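Protease (Penicillium cyclopium, PDB 5Z6O) is a subtilisin-type serine protease that cleaves peptide bonds in proteins and probably digests substrates such as casein, gelatin and collagen. Local coordinates at residues 201-206 and 270-275; 182-187 and 228-233; 109-114 and 143-148. All coordinates share one frame; numbering follows the deposited sequence.

Contact 1 (201-206 and 270-275). With CA (calcium ion), chain B.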
loop_
_atom_site.group_PDB
_atom_site.type_symbol
_atom_site.label_atom_id
_atom_site.label_comp_id
_atom_site.label_asym_id
_atom_site.label_seq_id
_atom_site.Cartn_x
_atom_site.Cartn_y
_atom_site.Cartn_z
ATOM N N SER A 201 -18.824 -4.605 1.819
ATOM C CA SER A 201 -18.549 -4.807 3.224
ATOM C C SER A 201 -17.142 -5.342 3.476
ATOM O O SER A 201 -16.684 -5.305 4.618
ATOM C CB SER A 201 -19.587 -5.755 3.820
ATOM O OG SER A 201 -19.443 -7.050 3.261
ATOM N N VAL A 202 -16.454 -5.870 2.464
ATOM C CA VAL A 202 -15.094 -6.337 2.740
ATOM C C VAL A 202 -14.090 -5.195 2.759
ATOM O O VAL A 202 -12.952 -5.409 3.172
ATOM C CB VAL A 202 -14.561 -7.380 1.737
ATOM C CG1 VAL A 202 -15.404 -8.611 1.786
ATOM C CG2 VAL A 202 -14.497 -6.831 0.324
ATOM N N VAL A 203 -14.476 -3.999 2.309
ATOM C CA VAL A 203 -13.554 -2.867 2.332
ATOM C C VAL A 203 -13.346 -2.407 3.770
ATOM O O VAL A 203 -14.306 -2.131 4.500
ATOM C CB VAL A 203 -14.084 -1.735 1.441
ATOM C CG1 VAL A 203 -13.280 -0.438 1.658
ATOM C CG2 VAL A 203 -13.986 -2.147 -0.009
ATOM N N ASP A 204 -12.085 -2.293 4.182
ATOM C CA ASP A 204 -11.788 -1.866 5.540
ATOM C C ASP A 204 -11.752 -0.343 5.655
ATOM O O ASP A 204 -12.175 0.218 6.683
ATOM C CB ASP A 204 -10.442 -2.462 5.986
ATOM C CG ASP A 204 -10.523 -3.978 6.140
ATOM O OD1 ASP A 204 -11.195 -4.413 7.098
ATOM O OD2 ASP A 204 -10.026 -4.725 5.273
ATOM N N LEU A 205 -11.231 0.343 4.633
ATOM C CA LEU A 205 -11.224 1.816 4.643
ATOM C C LEU A 205 -10.831 2.336 3.261
ATOM O O LEU A 205 -10.443 1.577 2.371
ATOM C CB LEU A 205 -10.285 2.389 5.714
ATOM C CG LEU A 205 -8.804 2.170 5.497
ATOM C CD1 LEU A 205 -8.013 3.318 6.183
ATOM C CD2 LEU A 205 -8.338 0.852 6.136
ATOM N N TYR A 206 -10.942 3.651 3.107
ATOM C CA TYR A 206 -10.521 4.408 1.930
ATOM C C TYR A 206 -9.142 4.998 2.158
ATOM O O TYR A 206 -8.772 5.332 3.288
ATOM C CB TYR A 206 -11.479 5.591 1.624
ATOM C CG TYR A 206 -12.754 5.171 0.903
ATOM C CD1 TYR A 206 -13.833 4.583 1.605
ATOM C CD2 TYR A 206 -12.867 5.341 -0.488
ATOM C CE1 TYR A 206 -14.997 4.168 0.909
ATOM C CE2 TYR A 206 -14.020 4.949 -1.185
ATOM C CZ TYR A 206 -15.067 4.377 -0.486
ATOM O OH TYR A 206 -16.173 4.022 -1.224
ATOM N N GLY A 270 -23.611 0.127 2.128
ATOM C CA GLY A 270 -22.945 -1.030 2.675
ATOM C C GLY A 270 -21.436 -0.906 2.741
ATOM O O GLY A 270 -20.777 -1.890 3.091
ATOM N N THR A 271 -20.878 0.274 2.428
ATOM C CA THR A 271 -19.429 0.519 2.413
ATOM C C THR A 271 -19.066 1.537 3.487
ATOM O O THR A 271 -19.782 2.529 3.687
ATOM C CB THR A 271 -18.966 1.020 1.030
ATOM O OG1 THR A 271 -19.396 0.097 0.030
ATOM C CG2 THR A 271 -17.433 1.126 0.941
ATOM N N THR A 272 -17.990 1.260 4.217
ATOM C CA THR A 272 -17.472 2.207 5.197
ATOM C C THR A 272 -17.184 3.552 4.562
ATOM O O THR A 272 -16.892 3.648 3.373
ATOM C CB THR A 272 -16.189 1.671 5.839
ATOM O OG1 THR A 272 -15.779 2.580 6.854
ATOM C CG2 THR A 272 -15.065 1.572 4.809
ATOM N N THR A 273 -17.288 4.616 5.360
ATOM C CA THR A 273 -16.894 5.929 4.891
ATOM C C THR A 273 -15.630 6.421 5.586
ATOM O O THR A 273 -15.336 7.611 5.517
ATOM C CB THR A 273 -18.036 6.922 5.077
ATOM O OG1 THR A 273 -18.306 7.060 6.467
ATOM C CG2 THR A 273 -19.275 6.378 4.439
ATOM N N LYS A 274 -14.862 5.511 6.192
ATOM C CA LYS A 274 -13.636 5.857 6.911
ATOM C C LYS A 274 -12.492 6.111 5.945
ATOM O O LYS A 274 -12.340 5.407 4.949
ATOM C CB LYS A 274 -13.237 4.734 7.878
ATOM C CG LYS A 274 -14.034 4.857 9.199
ATOM C CD LYS A 274 -13.624 3.852 10.246
ATOM C CE LYS A 274 -14.221 4.221 11.630
ATOM N NZ LYS A 274 -13.206 4.721 12.643
ATOM N N LEU A 275 -11.727 7.150 6.241
ATOM C CA LEU A 275 -10.597 7.591 5.419
ATOM C C LEU A 275 -9.325 7.550 6.258
ATOM O O LEU A 275 -9.312 8.068 7.377
ATOM C CB LEU A 275 -10.828 9.022 4.920
ATOM C CG LEU A 275 -9.609 9.612 4.134
ATOM C CD1 LEU A 275 -9.297 8.796 2.879
ATOM C CD2 LEU A 275 -9.946 11.053 3.755
HETATM CA CA CA B . -10.434 -6.819 6.405
HETATM O O HOH W 1 -12.599 -6.527 5.852
HETATM O O HOH W 2 -10.761 -7.364 4.193
HETATM O O HOH W 3 -16.952 -1.537 4.033
HETATM O O HOH W 4 -9.085 -6.979 8.339
HETATM O O HOH W 5 -10.676 -9.449 6.319
HETATM O O HOH W 6 -12.096 -7.209 8.109
#
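Tyr206 and Leu275 form a single beta bridge. One backbone hydrogen bond between the segments supports it, and Tyr206 also bonds to the backbone of Leu276. Tyr206 N donates to Lys274 O at 2.9 Å, nearly straight at 165°. Water 3 makes a second polar link, donating to Val203 O (2.8 Å) and accepting from Thr272 N. Within 270-275, Thr272 OG1 lies anti to its backbone N (chi1 -176°), beside the carbonyl carbon. There it accepts from Lys274 N at 3.1 Å, closing an ST turn.

Side-chain packing adds to these bonds. Thr272 CG2 meets Val203 CG1 at 4.1 Å, the two side chains crossing at about a right angle. The Tyr206 ring presents its edge to two carbonyls: Thr272 O lies in the ring plane, 3.2 Å from CE1, and Lys274 O is also at this edge. Thr272 O is buried and has no hydrogen-bond partner. Thr271 CG2 packs near the end of the ring, 3.8 Å from Tyr206 OH. That hydroxyl bonds to Ser193 OG. An alanine in place of Tyr206 would probably leave Ser193 without this mate and open a gap beside Thr271 and Thr272.

Metal bonds fix segment 201-206 on the side away from 270-275. Asp204 grips the calcium ion with both OD1 and OD2, and five waters and Val181 O complete the shell. Val202 O accepts from two of those waters, and Asp204 OD2 also accepts a hydrogen bond from Thr183 N.

Strand 205-208 is an outermost strand of the parallel sheet, beside strand 182-187. Leu205 packs on helix 249-259, while strand 274-275 pairs with strand 261-262.

Contact 2 (182-187 and 228-233). With PMS (phenylmethanesulfonic acid), chain C.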
loop_
_atom_site.group_PDB
_atom_site.type_symbol
_atom_site.label_atom_id
_atom_site.label_comp_id
_atom_site.label_asym_id
_atom_site.label_seq_id
_atom_site.Cartn_x
_atom_site.Cartn_y
_atom_site.Cartn_z
ATOM N N CYS A 182 -6.178 -6.248 4.721
ATOM C CA CYS A 182 -6.675 -4.893 4.904
ATOM C C CYS A 182 -6.989 -4.402 3.492
ATOM O O CYS A 182 -6.079 -4.166 2.695
ATOM C CB CYS A 182 -5.622 -4.041 5.618
ATOM S SG CYS A 182 -6.316 -2.707 6.636
ATOM N N THR A 183 -8.272 -4.368 3.143
ATOM C CA THR A 183 -8.697 -4.122 1.766
ATOM C C THR A 183 -9.076 -2.652 1.595
ATOM O O THR A 183 -9.928 -2.141 2.343
ATOM C CB THR A 183 -9.902 -5.004 1.444
ATOM O OG1 THR A 183 -9.522 -6.379 1.574
ATOM C CG2 THR A 183 -10.403 -4.756 0.049
ATOM N N ILE A 184 -8.488 -1.987 0.585
ATOM C CA ILE A 184 -8.445 -0.520 0.553
ATOM C C ILE A 184 -9.163 -0.016 -0.699
ATOM O O ILE A 184 -8.807 -0.387 -1.820
ATOM C CB ILE A 184 -6.997 0.009 0.577
ATOM C CG1 ILE A 184 -6.151 -0.677 1.659
ATOM C CG2 ILE A 184 -6.993 1.519 0.759
ATOM C CD1 ILE A 184 -6.826 -0.611 3.050
ATOM N N ALA A 185 -10.148 0.860 -0.509
ATOM C CA ALA A 185 -10.828 1.530 -1.609
ATOM C C ALA A 185 -10.218 2.906 -1.847
ATOM O O ALA A 185 -9.452 3.424 -1.023
ATOM C CB ALA A 185 -12.336 1.646 -1.318
ATOM N N ALA A 186 -10.531 3.485 -3.007
ATOM C CA ALA A 186 -9.853 4.694 -3.476
ATOM C C ALA A 186 -10.717 5.940 -3.296
ATOM O O ALA A 186 -11.880 5.956 -3.715
ATOM C CB ALA A 186 -9.479 4.552 -4.946
ATOM N N SER A 187 -10.133 7.005 -2.727
ATOM C CA SER A 187 -10.847 8.267 -2.548
ATOM C C SER A 187 -10.269 9.339 -3.464
ATOM O O SER A 187 -9.170 9.187 -4.000
ATOM C CB SER A 187 -10.771 8.738 -1.082
ATOM O OG SER A 187 -9.460 9.176 -0.721
ATOM N N SER A 228 -4.842 0.627 -6.838
ATOM C CA SER A 228 -3.407 0.357 -6.721
ATOM C C SER A 228 -2.664 1.486 -6.026
ATOM O O SER A 228 -1.616 1.247 -5.408
ATOM C CB SER A 228 -2.760 0.138 -8.113
ATOM O OG SER A 228 -3.263 -1.062 -8.706
ATOM N N MET A 229 -3.116 2.729 -6.215
ATOM C CA MET A 229 -2.486 3.884 -5.580
ATOM C C MET A 229 -2.937 4.072 -4.137
ATOM O O MET A 229 -2.216 4.665 -3.325
ATOM C CB MET A 229 -2.827 5.148 -6.377
ATOM C CG MET A 229 -2.039 5.316 -7.699
ATOM S SD MET A 229 -2.397 4.039 -8.939
ATOM C CE MET A 229 -0.874 3.137 -9.009
ATOM N N ALA A 230 -4.111 3.561 -3.810
ATOM C CA ALA A 230 -4.683 3.701 -2.485
ATOM C C ALA A 230 -4.003 2.742 -1.506
ATOM O O ALA A 230 -3.512 3.165 -0.455
ATOM C CB ALA A 230 -6.195 3.434 -2.585
ATOM N N ALA A 231 -3.877 1.471 -1.881
ATOM C CA ALA A 231 -3.287 0.486 -0.966
ATOM C C ALA A 231 -1.921 0.874 -0.385
ATOM O O ALA A 231 -1.717 0.669 0.827
ATOM C CB ALA A 231 -3.189 -0.879 -1.662
ATOM N N PRO A 232 -0.950 1.378 -1.154
ATOM C CA PRO A 232 0.355 1.673 -0.560
ATOM C C PRO A 232 0.326 2.818 0.433
ATOM O O PRO A 232 1.226 2.874 1.289
ATOM C CB PRO A 232 1.251 1.988 -1.786
ATOM C CG PRO A 232 0.319 2.304 -2.877
ATOM C CD PRO A 232 -0.903 1.452 -2.619
ATOM N N HIS A 233 -0.665 3.722 0.376
ATOM C CA HIS A 233 -0.777 4.683 1.483
ATOM C C HIS A 233 -0.981 3.934 2.789
ATOM O O HIS A 233 -0.441 4.322 3.833
ATOM C CB HIS A 233 -1.947 5.658 1.276
ATOM C CG HIS A 233 -1.734 6.678 0.186
ATOM N ND1 HIS A 233 -1.986 6.419 -1.148
ATOM C CD2 HIS A 233 -1.340 7.978 0.247
ATOM C CE1 HIS A 233 -1.763 7.517 -1.859
ATOM N NE2 HIS A 233 -1.375 8.477 -1.036
HETATM C C PMS C . -3.844 -2.202 -10.896
HETATM S S PMS C . -3.766 -0.559 -10.128
HETATM C C1 PMS C . -4.929 -3.064 -10.235
HETATM C C2 PMS C . -5.220 -2.976 -8.878
HETATM C C3 PMS C . -6.204 -3.780 -8.319
HETATM C C4 PMS C . -6.911 -4.676 -9.106
HETATM C C5 PMS C . -6.616 -4.767 -10.459
HETATM C C6 PMS C . -5.644 -3.956 -11.022
HETATM O O2S PMS C . -3.126 0.454 -11.029
HETATM O O1S PMS C . -5.131 0.016 -9.901
#
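The helix that carries the nucleophile Ser228 packs through Ala230 and Ala231 on Ile184 and Ala186 of the central parallel sheet. This is helix-on-sheet packing in a subtilisin fold, with an angle of 121° between the segment directions and axes 6.9 Å apart.

No hydrogen bond crosses the contact; two alanines of the helix pack on the strand. Ala230 CB rests against three successive residues of the strand. It meets Ile184 CG2 at 3.9 Å, Ala185 O at 3.6 Å and Ala186 CB at 4.2 Å. Ile184 CG2 is anti to its backbone N, and this branch takes the Ala230 side. Ile184 CB rests on Ala231 CA at 4.0 Å.

Ser228 OG is bonded covalently to the sulfur of phenylmethanesulfonic acid, so the nucleophile is blocked. Ser228 N donates to O1S of the inhibitor at 3.1 Å, and Asn165 ND2 is also hydrogen-bonded to the inhibitor, consistent with the oxyanion hole of subtilisins. One turn on, Pro232 has no N-H to give and the helix kinks. His233 ND1 donates to Met229 O at 2.8 Å, with that oxygen close to the ring plane.

Met229 touches His73 of helix 73-82, and Pro232 touches Thr80 there. Ala231 lies on Asn134 of strand 131-135. Beyond the strand, Ile184 packs against Leu205 and Ala207 of strand 205-208, and Cys182 is disulfide-bonded to Cys253 of helix 249-259.

Contact 3 (109-114 and 143-148)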
loop_
_atom_site.group_PDB
_atom_site.type_symbol
_atom_site.label_atom_id
_atom_site.label_comp_id
_atom_site.label_asym_id
_atom_site.label_seq_id
_atom_site.Cartn_x
_atom_site.Cartn_y
_atom_site.Cartn_z
ATOM N N SER A 109 -0.051 -18.481 -10.027
ATOM C CA SER A 109 1.001 -19.236 -9.367
ATOM C C SER A 109 2.280 -18.399 -9.202
ATOM O O SER A 109 2.961 -18.519 -8.175
ATOM C CB SER A 109 1.285 -20.543 -10.108
ATOM O OG SER A 109 1.911 -20.247 -11.327
ATOM N N GLN A 110 2.593 -17.510 -10.165
ATOM C CA GLN A 110 3.775 -16.637 -10.023
ATOM C C GLN A 110 3.609 -15.667 -8.863
ATOM O O GLN A 110 4.574 -15.364 -8.135
ATOM C CB GLN A 110 4.021 -15.775 -11.276
ATOM C CG GLN A 110 4.127 -16.464 -12.589
ATOM C CD GLN A 110 4.352 -15.484 -13.740
ATOM O OE1 GLN A 110 4.088 -14.258 -13.625
ATOM N NE2 GLN A 110 4.862 -16.000 -14.845
ATOM N N VAL A 111 2.401 -15.110 -8.721
ATOM C CA VAL A 111 2.131 -14.199 -7.602
ATOM C C VAL A 111 2.283 -14.929 -6.278
ATOM O O VAL A 111 2.905 -14.425 -5.324
ATOM C CB VAL A 111 0.724 -13.593 -7.732
ATOM C CG1 VAL A 111 0.384 -12.751 -6.490
ATOM C CG2 VAL A 111 0.627 -12.761 -8.986
ATOM N N ILE A 112 1.679 -16.123 -6.178
ATOM C CA ILE A 112 1.732 -16.846 -4.919
ATOM C C ILE A 112 3.166 -17.211 -4.577
ATOM O O ILE A 112 3.563 -17.155 -3.407
ATOM C CB ILE A 112 0.807 -18.086 -4.978
ATOM C CG1 ILE A 112 -0.640 -17.613 -5.069
ATOM C CG2 ILE A 112 1.029 -19.000 -3.747
ATOM C CD1 ILE A 112 -1.623 -18.695 -5.312
ATOM N N ALA A 113 3.964 -17.595 -5.588
ATOM C CA ALA A 113 5.385 -17.886 -5.358
ATOM C C ALA A 113 6.115 -16.673 -4.778
ATOM O O ALA A 113 6.968 -16.817 -3.887
ATOM C CB ALA A 113 6.042 -18.345 -6.670
ATOM N N GLY A 114 5.774 -15.466 -5.243
ATOM C CA GLY A 114 6.405 -14.277 -4.670
ATOM C C GLY A 114 5.976 -14.020 -3.235
ATOM O O GLY A 114 6.793 -13.643 -2.378
ATOM N N ARG A 143 -9.897 -19.301 -4.628
ATOM C CA ARG A 143 -9.674 -19.822 -3.282
ATOM C C ARG A 143 -8.178 -19.919 -2.980
ATOM O O ARG A 143 -7.743 -19.584 -1.873
ATOM C CB ARG A 143 -10.369 -21.191 -3.102
ATOM C CG ARG A 143 -10.063 -21.893 -1.776
ATOM C CD ARG A 143 -10.628 -21.107 -0.593
ATOM N NE ARG A 143 -10.223 -21.740 0.659
ATOM C CZ ARG A 143 -10.933 -22.678 1.286
ATOM N NH1 ARG A 143 -10.478 -23.208 2.412
ATOM N NH2 ARG A 143 -12.087 -23.128 0.769
ATOM N N ALA A 144 -7.380 -20.335 -3.951
ATOM C CA ALA A 144 -5.946 -20.495 -3.719
ATOM C C ALA A 144 -5.285 -19.147 -3.411
ATOM O O ALA A 144 -4.441 -19.044 -2.514
ATOM C CB ALA A 144 -5.275 -21.123 -4.933
ATOM N N MET A 145 -5.636 -18.120 -4.164
ATOM C CA MET A 145 -5.093 -16.794 -3.865
ATOM C C MET A 145 -5.546 -16.294 -2.490
ATOM O O MET A 145 -4.745 -15.714 -1.734
ATOM C CB MET A 145 -5.479 -15.832 -4.986
ATOM C CG MET A 145 -5.121 -14.375 -4.711
ATOM S SD MET A 145 -3.320 -14.244 -4.762
ATOM C CE MET A 145 -3.046 -14.731 -6.447
ATOM N N ASN A 146 -6.818 -16.515 -2.122
ATOM C CA ASN A 146 -7.276 -16.114 -0.797
ATOM C C ASN A 146 -6.565 -16.879 0.309
ATOM O O ASN A 146 -6.217 -16.295 1.341
ATOM C CB ASN A 146 -8.781 -16.297 -0.666
ATOM C CG ASN A 146 -9.564 -15.176 -1.313
ATOM O OD1 ASN A 146 -9.019 -14.370 -2.064
ATOM N ND2 ASN A 146 -10.835 -15.093 -0.992
ATOM N N ASP A 147 -6.334 -18.194 0.119
ATOM C CA ASP A 147 -5.571 -18.961 1.112
ATOM C C ASP A 147 -4.159 -18.414 1.269
ATOM O O ASP A 147 -3.624 -18.367 2.393
ATOM C CB ASP A 147 -5.452 -20.430 0.716
ATOM C CG ASP A 147 -6.779 -21.169 0.804
ATOM O OD1 ASP A 147 -7.710 -20.656 1.456
ATOM O OD2 ASP A 147 -6.837 -22.264 0.191
ATOM N N ALA A 148 -3.506 -18.113 0.146
ATOM C CA ALA A 148 -2.139 -17.598 0.211
ATOM C C ALA A 148 -2.098 -16.278 0.975
ATOM O O ALA A 148 -1.194 -16.052 1.797
ATOM C CB ALA A 148 -1.585 -17.418 -1.193
#
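The shortest polar bond here is a helical backbone bond, Asp147 N to Arg143 O at 2.8 Å, in the helix whose Ala144, Met145 and Ala148 touch Ile112. The same two residues are joined again by their side chains. Arg143 NE donates to Asp147 OD1 in a salt bridge, straight at 166°. The oxygen lies in the guanidinium plane and is met on its syn side. This pair is on the surface and takes no part in the meeting of the helices.

Between the helices there is no hydrogen bond. Ile112 makes most of the contact from helix 108-124. Its CG1 is anti to the carbonyl carbon, and chi2 of 172° extends the chain, placing CD1 over the backbone of Ala144, 4.0 Å from Ala144 O. That oxygen already accepts from Ala148 N. The other branch, Ile112 CG2, meets Ala148 CB at 4.0 Å. The methyl of Ala148 also touches Ile112 CG1, so it lies against both branches of the isoleucine.

Met145 reaches across from the other helix. Its chain bends at chi2 and chi3, and CE meets Ile112 CG1 at 4.0 Å and Val111 CG1 at 4.0 Å. The Met145 side chain runs antiparallel to that of Ile112 and crosses Val111 at about a right angle.

The two segments run nearly parallel, 10° apart, with axes 10.4 Å from each other. Helix 108-124 joins strand 93-98 to strand 131-135, and helix 143-154 leads on to strand 157-162, all strands of one parallel sheet. Met145 and Ala148 also pack on Met115 of helix 108-124. Val111 rests on Val99, just after strand 93-98. The Asn146 amide is hydrogen-bonded to Ser174 OG and Ser177 OG.

How the contacts relate
Contact 3 comes first along the chain and closes before the others open. Contacts 1 and 2 then alternate: 182-187, 201-206, 228-233, 270-275. Their centres lie about 11 Å apart, and they touch through neighbouring strands 182-187 and 205-208 of the parallel sheet, with a probable hydrogen bond from Ala185 N to Leu205 O at 3.0 Å. The calcium site at the sheet edge is thus linked through strand 182-187 to the helix bearing the nucleophile. Contact 3 stands apart, its centre about 24 Å from that of contact 1 and about 20 Å from that of contact 2. It joins two helices that connect other strands of that sheet.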